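Local coordinates for protein beta-xylanase (Roseburia intestinalis L1-82, PDB 6SGF) that binds xylan with low affinity through this CBM86 carbohydrate-binding module, one domain of a larger enzyme that probably cleaves internal beta-1,4-xylosidic linkages, at residues Y38-W43 with K71-G76; S48-Q53 with D101-A106; V66-K71 with V107-T112. One frame throughout, in Å; residues are numbered along the deposited sequence.

Contact 1: residues Y38-W43 with K71-G76; sequences YNQVKW and KVYNGG. With XYP (beta-D-xylopyranose), chain H; XYP (beta-D-xylopyranose), chain C; XYP (beta-D-xylopyranose), chain D.
Q40 and K71 reach toward each other across the xylan-binding face of this CBM86 beta-sandwich. Their strands are not neighbours: strand 103-110 runs between them, the local axes lie 9.0 Å apart, and side chains, with two bridging waters, span the gap. The polar part starts at K71 NZ, which donates to Q40 OE1 at 3.0 Å; the donor stands at 127° to the C=O and 23° out of the carbonyl plane, the two chains crossing at about a right angle. Glutamine suits the place because one flat amide can accept from the lysine and still donate a hydrogen bond to the sugar: Q40 NE2 makes a nearly straight bond of 3.0 Å to O2 of the chain H xylose. K71 NZ also donates to O3 of that xylose at 2.9 Å and weakly to O2, while a salt bridge to D78 would probably balance its charge. A water accepts from Y73 OH and donates to Q40 OE1 and V41 O, giving the amide oxygen a second donor.

Aromatic faces make the rest. Y38 lies against the same xylose, whose C5 sits 4.0 Å above the ring plane, over its centre. K42 CG is anti to the backbone N (chi1 172°), and the fully extended chain beyond it passes over one face of Y73. There K42 CE is 4.0 Å from the centroid of the Y73 ring, a CH-pi contact, and K42 NZ forms an off-centre cation-pi pair with it at 4.5 Å. An alanine in place of Y73 would probably leave the K42 chain without its aromatic bed, free to swing, and the bridging water without its hydroxyl donor. A second water accepts from K42 NZ at 2.9 Å and donates to G76 O.

Contact 2: residues S48-Q53 with D101-A106; sequences SIEMSQ and DGAIDA
M51 turns to I104 through its first two torsions: its CG is anti to the backbone N, and chi2, at 81°, swings SD toward I104, with M51 SD 4.2 Å from I104 CG1. The two side chains cross at about a right angle. On the other flank E50 is bent, its chi2 of -57° swinging CD round so that a side chain which starts away from the partner strand comes back to it. E50 OE2 then rests 4.0 Å from A103 CB, whereas E50 OE1 and G102 O, 3.4 Å apart, are two acceptors and make no bond.

The backbones join the end of strand 40-50 to the start of strand 103-110 in one antiparallel sheet of the sandwich. I49 and I104 are a hydrogen-bonded pair: I104 N donates to I49 O over a short 2.6 Å, and the return bond from I49 N to I104 O is weak at 3.3 Å. Both isoleucines point to the same face, where V54 of the other sheet meets them, so branched apolar chains fit this buried side. E50 and A103 form the next, non-hydrogen-bonded pair, their side chains diverging. Beyond it the chain enters a 3-10 turn at 51-53, and M51 N bonds to G102 O at 2.8 Å, in the carbonyl plane. That oxygen accepts a second hydrogen bond, from a water 2.9 Å from G102 O, which in turn accepts from S52 N. G102 has a phi of 81°, a conformation glycine adopts readily.

Main-chain groups and one water thus do the hydrogen bonding between the two segments, and the side chains add mainly apolar contact; the carboxylate of E50, lying so near a carbonyl oxygen, is probably repelled by it slightly.

Contact 3: residues V66-K71 with V107-T112; sequences VPISLK and VGIMIT. With XYP (beta-D-xylopyranose), chain H.
S69 with M110 and K71 with G108 are hydrogen-bonded pairs of an antiparallel ladder, L70 with I109 the non-hydrogen-bonded pair between them, and the local strand axes run 4.7 Å apart at 163°. On the face of S69, K71 and M110 the methionine side chain links the other two. Its CG is anti to the backbone N (chi1 175°) and the chain stays extended until chi3, where a turn to 74° sets the methyl aside. M110 CE thereby comes 3.8 Å from K71 CE and also rests against S69 CB. M110 SD and M110 CE both lie 3.2 Å from O3 of the chain H xylose. A long, unbranched thioether suits a spot where one chain must brush both a lysine stem and a sugar. Opposite K71 stands G108, with no side chain to compete with the lysine beside it.

These are two of the three inner strands, 68-73 and 103-110, of the five-stranded sheet of the beta-sandwich. The sheet carries the xylan site on the face just described and turns its other face to the core. There L70 and I109 lie side by side, pointing the same way, with L70 CD2 3.7 Å from I109 CG1; F59 and Y94 of the other sheet close over L70. I68 packs obliquely on the CG2 methyl of I109. Further out V66 meets I111 at about a right angle, V66 CG1 touching I111 CG2 at 3.9 Å.

Past the ladder, water takes over from direct bonds. One water lies 2.9 Å from both S69 OG and T112 OG1, and small hydroxyl residues suit such a bridge. T112 CG2 meanwhile packs against S69 OG. A second water donates to P67 O at 2.8 Å and accepts from T112 N at 3.0 Å.

How the contacts relate
From the N terminus, the first segments of contacts 1 and 2 lie at the two ends of strand 40-50. Contact 1 closes the loop from 38-43 to 71-76, contact 2 the one from 48-53 to 101-106, and contact 3 the one from 66-71 to 107-112. Every pair of these loops crosses; none nests. Contacts 1 and 3 share K71 and the chain H xylose, whereas contacts 2 and 3 occupy successive parts of strand 103-110 on opposite sides of the chain's centre. Through the Y73 to A106 backbone link, contacts 1 and 2 also touch. Together they tie strands 40-50, 103-110 and 68-73 into the middle of one sheet, from the sugar site to its far end.

Contact 1: residues Y38-W43 with K71-G76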
loop_
_atom_site.group_PDB
_atom_site.type_symbol
_atom_site.label_atom_id
_atom_site.label_comp_id
_atom_site.label_asym_id
_atom_site.label_seq_id
_atom_site.Cartn_x
_atom_site.Cartn_y
_atom_site.Cartn_z
ATOM N N TYR B 38 -16.970 15.888 12.666
ATOM C CA TYR B 38 -17.467 15.472 11.352
ATOM C C TYR B 38 -16.579 15.962 10.210
ATOM O O TYR B 38 -16.919 15.714 9.038
ATOM C CB TYR B 38 -18.928 15.900 11.068
ATOM C CG TYR B 38 -19.892 15.311 12.083
ATOM C CD1 TYR B 38 -19.817 13.978 12.437
ATOM C CD2 TYR B 38 -20.865 16.093 12.703
ATOM C CE1 TYR B 38 -20.666 13.432 13.394
ATOM C CE2 TYR B 38 -21.734 15.541 13.666
ATOM C CZ TYR B 38 -21.624 14.212 13.992
ATOM O OH TYR B 38 -22.461 13.627 14.920
ATOM N N ASN B 39 -15.444 16.609 10.505
ATOM C CA ASN B 39 -14.420 16.842 9.494
ATOM C C ASN B 39 -14.076 15.504 8.832
ATOM O O ASN B 39 -14.015 14.457 9.485
ATOM C CB ASN B 39 -13.126 17.415 10.104
ATOM C CG ASN B 39 -13.086 18.958 10.205
ATOM O OD1 ASN B 39 -12.080 19.507 10.653
ATOM N ND2 ASN B 39 -14.146 19.634 9.810
ATOM N N GLN B 40 -13.811 15.546 7.540
ATOM C CA GLN B 40 -13.660 14.316 6.779
ATOM C C GLN B 40 -12.973 14.590 5.441
ATOM O O GLN B 40 -12.835 15.743 4.990
ATOM C CB GLN B 40 -15.010 13.652 6.542
ATOM C CG GLN B 40 -15.872 14.473 5.626
ATOM C CD GLN B 40 -17.272 13.913 5.503
ATOM O OE1 GLN B 40 -17.476 12.781 5.055
ATOM N NE2 GLN B 40 -18.240 14.701 5.907
ATOM N N VAL B 41 -12.555 13.490 4.802
ATOM C CA VAL B 41 -11.973 13.512 3.464
ATOM C C VAL B 41 -12.697 12.472 2.637
ATOM O O VAL B 41 -13.104 11.425 3.155
ATOM C CB VAL B 41 -10.460 13.221 3.473
ATOM C CG1 VAL B 41 -9.876 13.297 2.058
ATOM C CG2 VAL B 41 -9.754 14.177 4.370
ATOM N N LYS B 42 -12.895 12.774 1.366
ATOM C CA LYS B 42 -13.488 11.856 0.411
ATOM C C LYS B 42 -12.507 11.686 -0.739
ATOM O O LYS B 42 -12.032 12.680 -1.280
ATOM C CB LYS B 42 -14.825 12.380 -0.108
ATOM C CG LYS B 42 -15.381 11.545 -1.248
ATOM C CD LYS B 42 -16.702 12.149 -1.780
ATOM C CE LYS B 42 -17.270 11.336 -2.900
ATOM N NZ LYS B 42 -18.558 11.899 -3.432
ATOM N N TRP B 43 -12.175 10.436 -1.085
ATOM C CA TRP B 43 -11.272 10.147 -2.187
ATOM C C TRP B 43 -11.992 9.405 -3.314
ATOM O O TRP B 43 -12.724 8.443 -3.061
ATOM C CB TRP B 43 -10.101 9.275 -1.755
ATOM C CG TRP B 43 -9.125 9.803 -0.787
ATOM C CD1 TRP B 43 -7.943 10.428 -1.064
ATOM C CD2 TRP B 43 -9.198 9.678 0.628
ATOM N NE1 TRP B 43 -7.283 10.733 0.117
ATOM C CE2 TRP B 43 -8.031 10.270 1.164
ATOM C CE3 TRP B 43 -10.150 9.137 1.505
ATOM C CZ2 TRP B 43 -7.784 10.314 2.519
ATOM C CZ3 TRP B 43 -9.908 9.193 2.853
ATOM C CH2 TRP B 43 -8.731 9.768 3.354
ATOM N N LYS B 71 -16.182 5.216 5.328
ATOM C CA LYS B 71 -17.311 5.308 4.413
ATOM C C LYS B 71 -16.979 4.716 3.050
ATOM O O LYS B 71 -15.900 4.953 2.512
ATOM C CB LYS B 71 -17.732 6.769 4.192
ATOM C CG LYS B 71 -18.195 7.480 5.436
ATOM C CD LYS B 71 -18.594 8.933 5.086
ATOM C CE LYS B 71 -19.125 9.717 6.276
ATOM N NZ LYS B 71 -19.731 10.991 5.743
ATOM N N VAL B 72 -17.938 3.993 2.486
ATOM C CA VAL B 72 -17.897 3.506 1.116
ATOM C C VAL B 72 -19.061 4.166 0.388
ATOM O O VAL B 72 -20.227 3.878 0.670
ATOM C CB VAL B 72 -17.977 1.985 1.042
ATOM C CG1 VAL B 72 -17.866 1.530 -0.405
ATOM C CG2 VAL B 72 -16.891 1.382 1.879
ATOM N N TYR B 73 -18.753 5.029 -0.564
ATOM C CA TYR B 73 -19.793 5.750 -1.288
ATOM C C TYR B 73 -20.265 4.924 -2.478
ATOM O O TYR B 73 -19.502 4.126 -3.042
ATOM C CB TYR B 73 -19.265 7.075 -1.804
ATOM C CG TYR B 73 -18.903 8.113 -0.784
ATOM C CD1 TYR B 73 -17.728 8.028 -0.044
ATOM C CD2 TYR B 73 -19.721 9.220 -0.602
ATOM C CE1 TYR B 73 -17.374 9.017 0.848
ATOM C CE2 TYR B 73 -19.382 10.214 0.267
ATOM C CZ TYR B 73 -18.230 10.111 1.005
ATOM O OH TYR B 73 -17.931 11.121 1.879
ATOM N N ASN B 74 -21.524 5.115 -2.867
ATOM C CA ASN B 74 -22.034 4.469 -4.075
ATOM C C ASN B 74 -22.885 5.461 -4.866
ATOM O O ASN B 74 -23.981 5.158 -5.332
ATOM C CB ASN B 74 -22.782 3.171 -3.751
ATOM C CG ASN B 74 -24.113 3.376 -3.004
ATOM O OD1 ASN B 74 -24.283 4.289 -2.197
ATOM N ND2 ASN B 74 -25.061 2.473 -3.266
ATOM N N GLY B 75 -22.342 6.660 -5.049
ATOM C CA GLY B 75 -22.852 7.612 -6.009
ATOM C C GLY B 75 -23.690 8.722 -5.435
ATOM O O GLY B 75 -24.030 9.659 -6.170
ATOM N N GLY B 76 -24.058 8.636 -4.158
ATOM C CA GLY B 76 -24.864 9.662 -3.535
ATOM C C GLY B 76 -24.033 10.782 -2.936
ATOM O O GLY B 76 -22.800 10.767 -2.941
HETATM C C1 XYP H . -21.919 15.156 7.836
HETATM C C2 XYP H . -21.295 13.791 7.537
HETATM C C3 XYP H . -22.144 12.715 8.119
HETATM C C4 XYP H . -22.514 12.984 9.559
HETATM C C5 XYP H . -23.129 14.373 9.782
HETATM O O2 XYP H . -21.094 13.688 6.125
HETATM O O3 XYP H . -21.394 11.468 8.038
HETATM O O4 XYP H . -23.450 11.962 9.937
HETATM O O5 XYP H . -22.145 15.343 9.299
HETATM O O1 XYP C . -21.737 21.159 5.831
HETATM C C1 XYP C . -21.127 20.009 6.252
HETATM C C2 XYP C . -21.377 19.821 7.753
HETATM C C3 XYP C . -20.953 18.498 8.289
HETATM C C4 XYP C . -21.485 17.482 7.327
HETATM C C5 XYP C . -21.050 17.648 5.868
HETATM O O2 XYP C . -20.643 20.863 8.412
HETATM O O3 XYP C . -21.540 18.241 9.606
HETATM O O4 XYP C . -21.031 16.222 7.768
HETATM O O5 XYP C . -21.630 18.908 5.369
HETATM C C1 XYP D . -23.606 11.551 11.245
HETATM C C2 XYP D . -24.861 10.689 11.396
HETATM C C3 XYP D . -25.011 10.137 12.773
HETATM C C4 XYP D . -23.761 9.428 13.149
HETATM C C5 XYP D . -22.490 10.256 12.924
HETATM O O2 XYP D . -26.027 11.461 11.105
HETATM O O3 XYP D . -26.068 9.155 12.762
HETATM O O4 XYP D . -23.728 9.132 14.544
HETATM O O5 XYP D . -22.402 10.696 11.543
HETATM O O HOH W 1 -15.902 11.115 3.619
HETATM O O HOH W 2 -20.252 9.721 -4.404
#

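Contact 2: residues S48-Q53 with D101-A106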
loop_
_atom_site.group_PDB
_atom_site.type_symbol
_atom_site.label_atom_id
_atom_site.label_comp_id
_atom_site.label_asym_id
_atom_site.label_seq_id
_atom_site.Cartn_x
_atom_site.Cartn_y
_atom_site.Cartn_z
ATOM N N SER B 48 -14.354 2.903 -11.078
ATOM C CA SER B 48 -15.365 2.434 -10.153
ATOM C C SER B 48 -15.527 0.930 -10.280
ATOM O O SER B 48 -15.060 0.308 -11.233
ATOM C CB SER B 48 -16.618 3.287 -10.275
ATOM O OG SER B 48 -16.848 3.690 -11.635
ATOM N N ILE B 49 -15.998 0.356 -9.188
ATOM C CA ILE B 49 -16.178 -1.066 -8.969
ATOM C C ILE B 49 -17.650 -1.227 -8.644
ATOM O O ILE B 49 -18.192 -0.458 -7.842
ATOM C CB ILE B 49 -15.305 -1.556 -7.800
ATOM C CG1 ILE B 49 -13.842 -1.159 -8.043
ATOM C CG2 ILE B 49 -15.476 -3.013 -7.582
ATOM C CD1 ILE B 49 -12.962 -1.140 -6.789
ATOM N N GLU B 50 -18.306 -2.159 -9.318
ATOM C CA GLU B 50 -19.714 -2.396 -9.065
ATOM C C GLU B 50 -19.905 -2.869 -7.643
ATOM O O GLU B 50 -19.264 -3.818 -7.179
ATOM C CB GLU B 50 -20.270 -3.440 -10.028
ATOM C CG GLU B 50 -20.315 -3.012 -11.487
ATOM C CD GLU B 50 -21.118 -1.762 -11.693
ATOM O OE1 GLU B 50 -22.174 -1.629 -11.030
ATOM O OE2 GLU B 50 -20.685 -0.910 -12.497
ATOM N N MET B 51 -20.860 -2.257 -6.980
ATOM C CA MET B 51 -21.122 -2.652 -5.616
ATOM C C MET B 51 -21.473 -4.135 -5.503
ATOM O O MET B 51 -21.036 -4.774 -4.545
ATOM C CB MET B 51 -22.268 -1.830 -5.039
ATOM C CG MET B 51 -22.819 -2.413 -3.736
ATOM S SD MET B 51 -21.651 -1.835 -2.500
ATOM C CE MET B 51 -22.300 -0.211 -2.214
ATOM N N SER B 52 -22.299 -4.690 -6.403
ATOM C CA SER B 52 -22.717 -6.079 -6.173
ATOM C C SER B 52 -21.545 -7.048 -6.234
ATOM O O SER B 52 -21.711 -8.218 -5.864
ATOM C CB SER B 52 -23.758 -6.610 -7.155
ATOM O OG SER B 52 -23.127 -7.340 -8.233
ATOM N N GLN B 53 -20.381 -6.627 -6.779
ATOM C CA GLN B 53 -19.234 -7.529 -6.896
ATOM C C GLN B 53 -18.335 -7.544 -5.661
ATOM O O GLN B 53 -17.406 -8.351 -5.601
ATOM C CB GLN B 53 -18.280 -7.182 -8.067
ATOM C CG GLN B 53 -18.838 -6.987 -9.459
ATOM C CD GLN B 53 -17.762 -6.408 -10.405
ATOM O OE1 GLN B 53 -17.401 -7.019 -11.412
ATOM N NE2 GLN B 53 -17.243 -5.224 -10.063
ATOM N N ASP B 101 -26.852 -0.713 -4.247
ATOM C CA ASP B 101 -26.872 -0.684 -5.701
ATOM C C ASP B 101 -25.766 0.195 -6.266
ATOM O O ASP B 101 -25.125 0.978 -5.564
ATOM C CB ASP B 101 -28.242 -0.213 -6.194
ATOM C CG ASP B 101 -29.311 -1.289 -6.038
ATOM O OD1 ASP B 101 -28.940 -2.485 -6.019
ATOM O OD2 ASP B 101 -30.516 -0.950 -5.935
ATOM N N GLY B 102 -25.590 0.088 -7.578
ATOM C CA GLY B 102 -24.716 0.997 -8.282
ATOM C C GLY B 102 -23.252 0.610 -8.159
ATOM O O GLY B 102 -22.899 -0.547 -7.931
ATOM N N ALA B 103 -22.390 1.607 -8.325
ATOM C CA ALA B 103 -20.949 1.406 -8.336
ATOM C C ALA B 103 -20.301 2.173 -7.190
ATOM O O ALA B 103 -20.768 3.255 -6.812
ATOM C CB ALA B 103 -20.338 1.856 -9.657
ATOM N N ILE B 104 -19.246 1.598 -6.625
ATOM C CA ILE B 104 -18.451 2.305 -5.629
ATOM C C ILE B 104 -17.596 3.298 -6.387
ATOM O O ILE B 104 -16.760 2.900 -7.199
ATOM C CB ILE B 104 -17.576 1.351 -4.804
ATOM C CG1 ILE B 104 -18.439 0.320 -4.092
ATOM C CG2 ILE B 104 -16.691 2.179 -3.828
ATOM C CD1 ILE B 104 -17.649 -0.848 -3.533
ATOM N N ASP B 105 -17.778 4.584 -6.107
ATOM C CA ASP B 105 -17.008 5.622 -6.772
ATOM C C ASP B 105 -16.005 6.297 -5.846
ATOM O O ASP B 105 -15.085 6.968 -6.335
ATOM C CB ASP B 105 -17.940 6.704 -7.352
ATOM C CG ASP B 105 -18.819 7.383 -6.284
ATOM O OD1 ASP B 105 -19.313 6.698 -5.366
ATOM O OD2 ASP B 105 -19.042 8.606 -6.375
ATOM N N ALA B 106 -16.132 6.119 -4.535
ATOM C CA ALA B 106 -15.289 6.850 -3.597
ATOM C C ALA B 106 -15.316 6.168 -2.235
ATOM O O ALA B 106 -16.186 5.344 -1.949
ATOM C CB ALA B 106 -15.741 8.307 -3.451
HETATM O O HOH W 3 -24.018 -3.197 -8.212
#

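Contact 3: residues V66-K71 with V107-T112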
loop_
_atom_site.group_PDB
_atom_site.type_symbol
_atom_site.label_atom_id
_atom_site.label_comp_id
_atom_site.label_asym_id
_atom_site.label_seq_id
_atom_site.Cartn_x
_atom_site.Cartn_y
_atom_site.Cartn_z
ATOM N N VAL B 66 -6.934 9.062 16.907
ATOM C CA VAL B 66 -8.330 9.406 17.194
ATOM C C VAL B 66 -9.205 8.285 16.641
ATOM O O VAL B 66 -8.842 7.689 15.608
ATOM C CB VAL B 66 -8.682 10.778 16.589
ATOM C CG1 VAL B 66 -8.478 10.740 15.058
ATOM C CG2 VAL B 66 -10.117 11.187 16.946
ATOM N N PRO B 67 -10.340 7.937 17.266
ATOM C CA PRO B 67 -11.251 6.974 16.617
ATOM C C PRO B 67 -11.747 7.516 15.284
ATOM O O PRO B 67 -11.946 8.722 15.130
ATOM C CB PRO B 67 -12.398 6.818 17.623
ATOM C CG PRO B 67 -11.802 7.269 18.961
ATOM C CD PRO B 67 -10.831 8.338 18.602
ATOM N N ILE B 68 -11.922 6.622 14.303
ATOM C CA ILE B 68 -12.281 7.058 12.958
ATOM C C ILE B 68 -13.570 6.380 12.497
ATOM O O ILE B 68 -13.930 5.290 12.934
ATOM C CB ILE B 68 -11.160 6.815 11.902
ATOM C CG1 ILE B 68 -10.762 5.329 11.801
ATOM C CG2 ILE B 68 -9.981 7.659 12.202
ATOM C CD1 ILE B 68 -9.725 5.067 10.758
ATOM N N SER B 69 -14.230 7.048 11.553
ATOM C CA SER B 69 -15.370 6.543 10.816
ATOM C C SER B 69 -14.973 6.349 9.360
ATOM O O SER B 69 -14.226 7.155 8.795
ATOM C CB SER B 69 -16.540 7.522 10.952
ATOM O OG SER B 69 -16.907 7.543 12.331
ATOM N N LEU B 70 -15.427 5.249 8.777
ATOM C CA LEU B 70 -15.052 4.853 7.437
ATOM C C LEU B 70 -16.305 4.779 6.573
ATOM O O LEU B 70 -17.360 4.308 7.024
ATOM C CB LEU B 70 -14.320 3.523 7.456
ATOM C CG LEU B 70 -13.080 3.504 8.351
ATOM C CD1 LEU B 70 -12.571 2.055 8.475
ATOM C CD2 LEU B 70 -11.991 4.400 7.893
ATOM N N LYS B 71 -16.182 5.216 5.328
ATOM C CA LYS B 71 -17.311 5.308 4.413
ATOM C C LYS B 71 -16.979 4.716 3.050
ATOM O O LYS B 71 -15.900 4.953 2.512
ATOM C CB LYS B 71 -17.732 6.769 4.192
ATOM C CG LYS B 71 -18.195 7.480 5.436
ATOM C CD LYS B 71 -18.594 8.933 5.086
ATOM C CE LYS B 71 -19.125 9.717 6.276
ATOM N NZ LYS B 71 -19.731 10.991 5.743
ATOM N N VAL B 107 -14.345 6.549 -1.392
ATOM C CA VAL B 107 -14.282 6.163 0.016
ATOM C C VAL B 107 -13.954 7.401 0.843
ATOM O O VAL B 107 -13.556 8.442 0.318
ATOM C CB VAL B 107 -13.243 5.053 0.268
ATOM C CG1 VAL B 107 -13.634 3.790 -0.526
ATOM C CG2 VAL B 107 -11.851 5.530 -0.067
ATOM N N GLY B 108 -14.166 7.301 2.156
ATOM C CA GLY B 108 -13.920 8.433 3.021
ATOM C C GLY B 108 -13.543 8.028 4.436
ATOM O O GLY B 108 -13.793 6.898 4.877
ATOM N N ILE B 109 -12.928 8.983 5.133
ATOM C CA ILE B 109 -12.595 8.885 6.546
ATOM C C ILE B 109 -13.101 10.153 7.211
ATOM O O ILE B 109 -12.919 11.247 6.662
ATOM C CB ILE B 109 -11.086 8.726 6.796
ATOM C CG1 ILE B 109 -10.585 7.415 6.187
ATOM C CG2 ILE B 109 -10.820 8.848 8.323
ATOM C CD1 ILE B 109 -9.033 7.230 6.349
ATOM N N MET B 110 -13.756 10.001 8.363
ATOM C CA MET B 110 -14.367 11.093 9.114
ATOM C C MET B 110 -14.131 10.874 10.611
ATOM O O MET B 110 -13.938 9.744 11.052
ATOM C CB MET B 110 -15.877 11.144 8.811
ATOM C CG MET B 110 -16.652 12.154 9.596
ATOM S SD MET B 110 -18.428 12.082 9.178
ATOM C CE MET B 110 -18.986 10.587 9.975
ATOM N N ILE B 111 -14.168 11.945 11.406
ATOM C CA ILE B 111 -14.162 11.807 12.867
ATOM C C ILE B 111 -15.516 12.224 13.428
ATOM O O ILE B 111 -16.171 13.131 12.905
ATOM C CB ILE B 111 -13.035 12.612 13.552
ATOM C CG1 ILE B 111 -13.123 14.095 13.227
ATOM C CG2 ILE B 111 -11.677 12.016 13.174
ATOM C CD1 ILE B 111 -12.775 14.966 14.444
ATOM N N THR B 112 -15.921 11.567 14.518
ATOM C CA THR B 112 -17.143 11.937 15.228
ATOM C C THR B 112 -16.864 12.617 16.556
ATOM O O THR B 112 -17.812 13.022 17.245
ATOM C CB THR B 112 -18.036 10.717 15.490
ATOM O OG1 THR B 112 -17.288 9.715 16.175
ATOM C CG2 THR B 112 -18.560 10.131 14.190
HETATM C C1 XYP H . -21.919 15.156 7.836
HETATM C C2 XYP H . -21.295 13.791 7.537
HETATM C C3 XYP H . -22.144 12.715 8.119
HETATM C C4 XYP H . -22.514 12.984 9.559
HETATM C C5 XYP H . -23.129 14.373 9.782
HETATM O O2 XYP H . -21.094 13.688 6.125
HETATM O O3 XYP H . -21.394 11.468 8.038
HETATM O O4 XYP H . -23.450 11.962 9.937
HETATM O O5 XYP H . -22.145 15.343 9.299
HETATM O O HOH W 4 -15.297 8.246 14.612
HETATM O O HOH W 5 -13.889 10.335 16.291
#